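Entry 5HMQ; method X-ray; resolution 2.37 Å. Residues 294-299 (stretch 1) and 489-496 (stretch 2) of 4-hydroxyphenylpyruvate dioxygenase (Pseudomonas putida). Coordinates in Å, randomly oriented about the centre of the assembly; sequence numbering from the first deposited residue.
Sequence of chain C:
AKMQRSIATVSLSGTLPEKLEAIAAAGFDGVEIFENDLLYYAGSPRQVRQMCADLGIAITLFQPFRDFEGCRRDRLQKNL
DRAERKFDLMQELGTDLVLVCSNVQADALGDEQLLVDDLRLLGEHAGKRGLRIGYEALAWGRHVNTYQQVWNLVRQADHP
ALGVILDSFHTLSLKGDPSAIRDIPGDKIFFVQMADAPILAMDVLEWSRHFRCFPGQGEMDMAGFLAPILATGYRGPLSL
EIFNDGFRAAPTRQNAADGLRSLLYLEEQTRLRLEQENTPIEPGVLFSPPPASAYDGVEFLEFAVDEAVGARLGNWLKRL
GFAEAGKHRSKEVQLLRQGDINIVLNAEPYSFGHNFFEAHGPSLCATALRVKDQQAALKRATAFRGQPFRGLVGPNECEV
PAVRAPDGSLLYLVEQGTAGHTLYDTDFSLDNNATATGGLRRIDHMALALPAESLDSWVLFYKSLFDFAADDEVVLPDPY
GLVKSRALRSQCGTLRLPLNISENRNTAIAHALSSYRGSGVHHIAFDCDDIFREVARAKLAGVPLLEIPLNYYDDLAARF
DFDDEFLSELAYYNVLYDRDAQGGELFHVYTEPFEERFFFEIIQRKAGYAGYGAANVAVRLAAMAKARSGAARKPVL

Stretch 1, residues 294-299: AYDGVE
Stretch 2 (489-496) RSQCGTLR

The polar link between the two stretches centres on the hydroxyl of Thr494. Gly297 N donates a weak hydrogen bond to Thr494 OG1 (3.2 Å, N-H...O angle 144°), while Thr494 OG1 lies 3.4 Å from Tyr295 O, close enough for a second weak bond. The p rotamer of Thr494 (chi1 67°) sets OG1 against the corner that stretch 1 turns at Gly297, after the extended Tyr295. Here the register is closest, Gly297 CA lying 4.7 Å from Thr494 CA. Gly297 adopts phi/psi 76/-164, a positive phi that favours glycine, and its CA makes a CA-H...O contact with Thr494 O (3.5 Å).

Stretch 2 presents these groups from a compact loop. A type I turn runs from Ser490 to Gly493, with Gln491 at -56/-42 and Cys492 at -100/11, and is closed by Gly493 N to Ser490 O (3.0 Å). Gly493 follows at 80/0, where a CB would clash with Arg489 NH2; Thr494 (-73/-16) and the extended Leu495 (-125/126) complete the return. Ser490 N bonds to Leu495 O (2.8 Å), and Ser490 OG, in the p rotamer, accepts from Leu495 N (2.9 Å), tying the two ends of the loop together.

Around this polar centre the packing is apolar. Tyr295 (-117/153; chi1 -51°, m; chi2 -70°) points toward stretch 2, and Leu495 CD1 covers one face of its ring, 4.0 Å from the ring centroid and 26° off the normal. Ser490 CB approaches Tyr295 CD2 obliquely at 3.7 Å. Leu495 (chi1 m, chi2 t) suits its buried place because its branched end serves two neighbours: CD1 meets the ring, while CD2 lies 3.6 Å from Gly297 C and 3.8 Å from Val298 CG2. Val298 (-91/129, chi1 t) points sideways. Together the stretches bury 296 Å², with Tyr295, Thr494 and Leu495 contributing most.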

# COMPACT_ATOMS: atom_id res chain seq x y z
N ALA C 294 24.05 3.71 -23.15
CA ALA C 294 24.94 4.39 -22.22
C ALA C 294 24.38 5.77 -21.89
O ALA C 294 23.66 6.38 -22.68
CB ALA C 294 26.34 4.53 -22.82
N TYR C 295 24.71 6.25 -20.69
CA TYR C 295 24.18 7.52 -20.20
C TYR C 295 25.30 8.52 -19.99
O TYR C 295 26.46 8.16 -19.75
CB TYR C 295 23.43 7.33 -18.88
CG TYR C 295 22.38 6.24 -18.93
CD1 TYR C 295 21.22 6.41 -19.67
CD2 TYR C 295 22.56 5.05 -18.25
CE1 TYR C 295 20.27 5.42 -19.73
CE2 TYR C 295 21.61 4.05 -18.30
CZ TYR C 295 20.46 4.24 -19.04
OH TYR C 295 19.51 3.26 -19.09
N ASP C 296 24.95 9.80 -20.09
CA ASP C 296 25.84 10.91 -19.78
C ASP C 296 25.14 11.90 -18.86
O ASP C 296 25.09 13.11 -19.11
CB ASP C 296 26.33 11.60 -21.06
CG ASP C 296 27.46 12.58 -20.81
OD1 ASP C 296 28.23 12.35 -19.85
OD2 ASP C 296 27.57 13.57 -21.56
N GLY C 297 24.58 11.38 -17.77
CA GLY C 297 23.94 12.23 -16.78
C GLY C 297 22.57 12.72 -17.21
O GLY C 297 21.94 12.22 -18.15
N VAL C 298 22.10 13.74 -16.49
CA VAL C 298 20.78 14.32 -16.70
C VAL C 298 20.89 15.45 -17.71
O VAL C 298 21.73 16.35 -17.56
CB VAL C 298 20.18 14.81 -15.37
CG1 VAL C 298 18.88 15.55 -15.62
CG2 VAL C 298 19.97 13.65 -14.42
N GLU C 299 20.03 15.42 -18.73
CA GLU C 299 19.98 16.53 -19.68
C GLU C 299 19.29 17.74 -19.06
O GLU C 299 19.84 18.85 -19.09
CB GLU C 299 19.28 16.10 -20.97
CG GLU C 299 19.15 17.23 -21.97
CD GLU C 299 20.47 17.92 -22.27
OE1 GLU C 299 21.46 17.22 -22.55
OE2 GLU C 299 20.51 19.17 -22.22
N ARG C 489 21.99 3.03 -9.32
CA ARG C 489 23.14 3.62 -9.98
C ARG C 489 23.21 3.09 -11.41
O ARG C 489 23.10 1.88 -11.62
CB ARG C 489 24.43 3.27 -9.21
CG ARG C 489 25.72 3.79 -9.80
CD ARG C 489 26.90 3.02 -9.21
NE ARG C 489 28.20 3.62 -9.51
CZ ARG C 489 28.93 3.34 -10.58
NH1 ARG C 489 28.49 2.46 -11.47
NH2 ARG C 489 30.10 3.94 -10.77
N SER C 490 23.36 3.99 -12.38
CA SER C 490 23.66 3.56 -13.73
C SER C 490 25.02 2.86 -13.76
O SER C 490 25.85 3.05 -12.87
CB SER C 490 23.64 4.74 -14.70
OG SER C 490 24.60 5.72 -14.34
N GLN C 491 25.23 2.04 -14.79
CA GLN C 491 26.43 1.20 -14.84
C GLN C 491 27.71 2.02 -14.70
O GLN C 491 28.63 1.62 -13.98
CB GLN C 491 26.45 0.38 -16.13
CG GLN C 491 25.29 -0.60 -16.26
CD GLN C 491 25.28 -1.66 -15.17
OE1 GLN C 491 26.33 -2.07 -14.68
NE2 GLN C 491 24.09 -2.11 -14.79
N CYS C 492 27.78 3.17 -15.38
CA CYS C 492 28.98 4.00 -15.33
C CYS C 492 28.86 5.16 -14.36
O CYS C 492 29.72 6.05 -14.37
CB CYS C 492 29.33 4.50 -16.73
SG CYS C 492 30.17 3.25 -17.74
N GLY C 493 27.82 5.18 -13.52
CA GLY C 493 27.76 6.10 -12.40
C GLY C 493 27.32 7.51 -12.72
O GLY C 493 27.25 8.33 -11.79
N THR C 494 27.01 7.83 -13.97
CA THR C 494 26.60 9.20 -14.30
C THR C 494 25.20 9.50 -13.79
O THR C 494 24.82 10.68 -13.72
CB THR C 494 26.68 9.44 -15.80
OG1 THR C 494 25.69 8.65 -16.48
CG2 THR C 494 28.06 9.09 -16.33
N LEU C 495 24.42 8.48 -13.45
CA LEU C 495 23.09 8.65 -12.87
C LEU C 495 23.04 7.89 -11.55
O LEU C 495 23.35 6.69 -11.50
CB LEU C 495 22.00 8.13 -13.81
CG LEU C 495 21.86 8.77 -15.19
CD1 LEU C 495 20.98 7.90 -16.08
CD2 LEU C 495 21.29 10.17 -15.08
N ARG C 496 22.65 8.58 -10.48
CA ARG C 496 22.58 7.99 -9.14
C ARG C 496 21.26 8.39 -8.52
O ARG C 496 20.89 9.57 -8.54
CB ARG C 496 23.75 8.42 -8.25
CG ARG C 496 25.13 8.14 -8.82
CD ARG C 496 26.22 8.41 -7.78
NE ARG C 496 26.21 7.45 -6.68
CZ ARG C 496 27.18 7.33 -5.79
NH1 ARG C 496 28.25 8.10 -5.87
NH2 ARG C 496 27.10 6.43 -4.81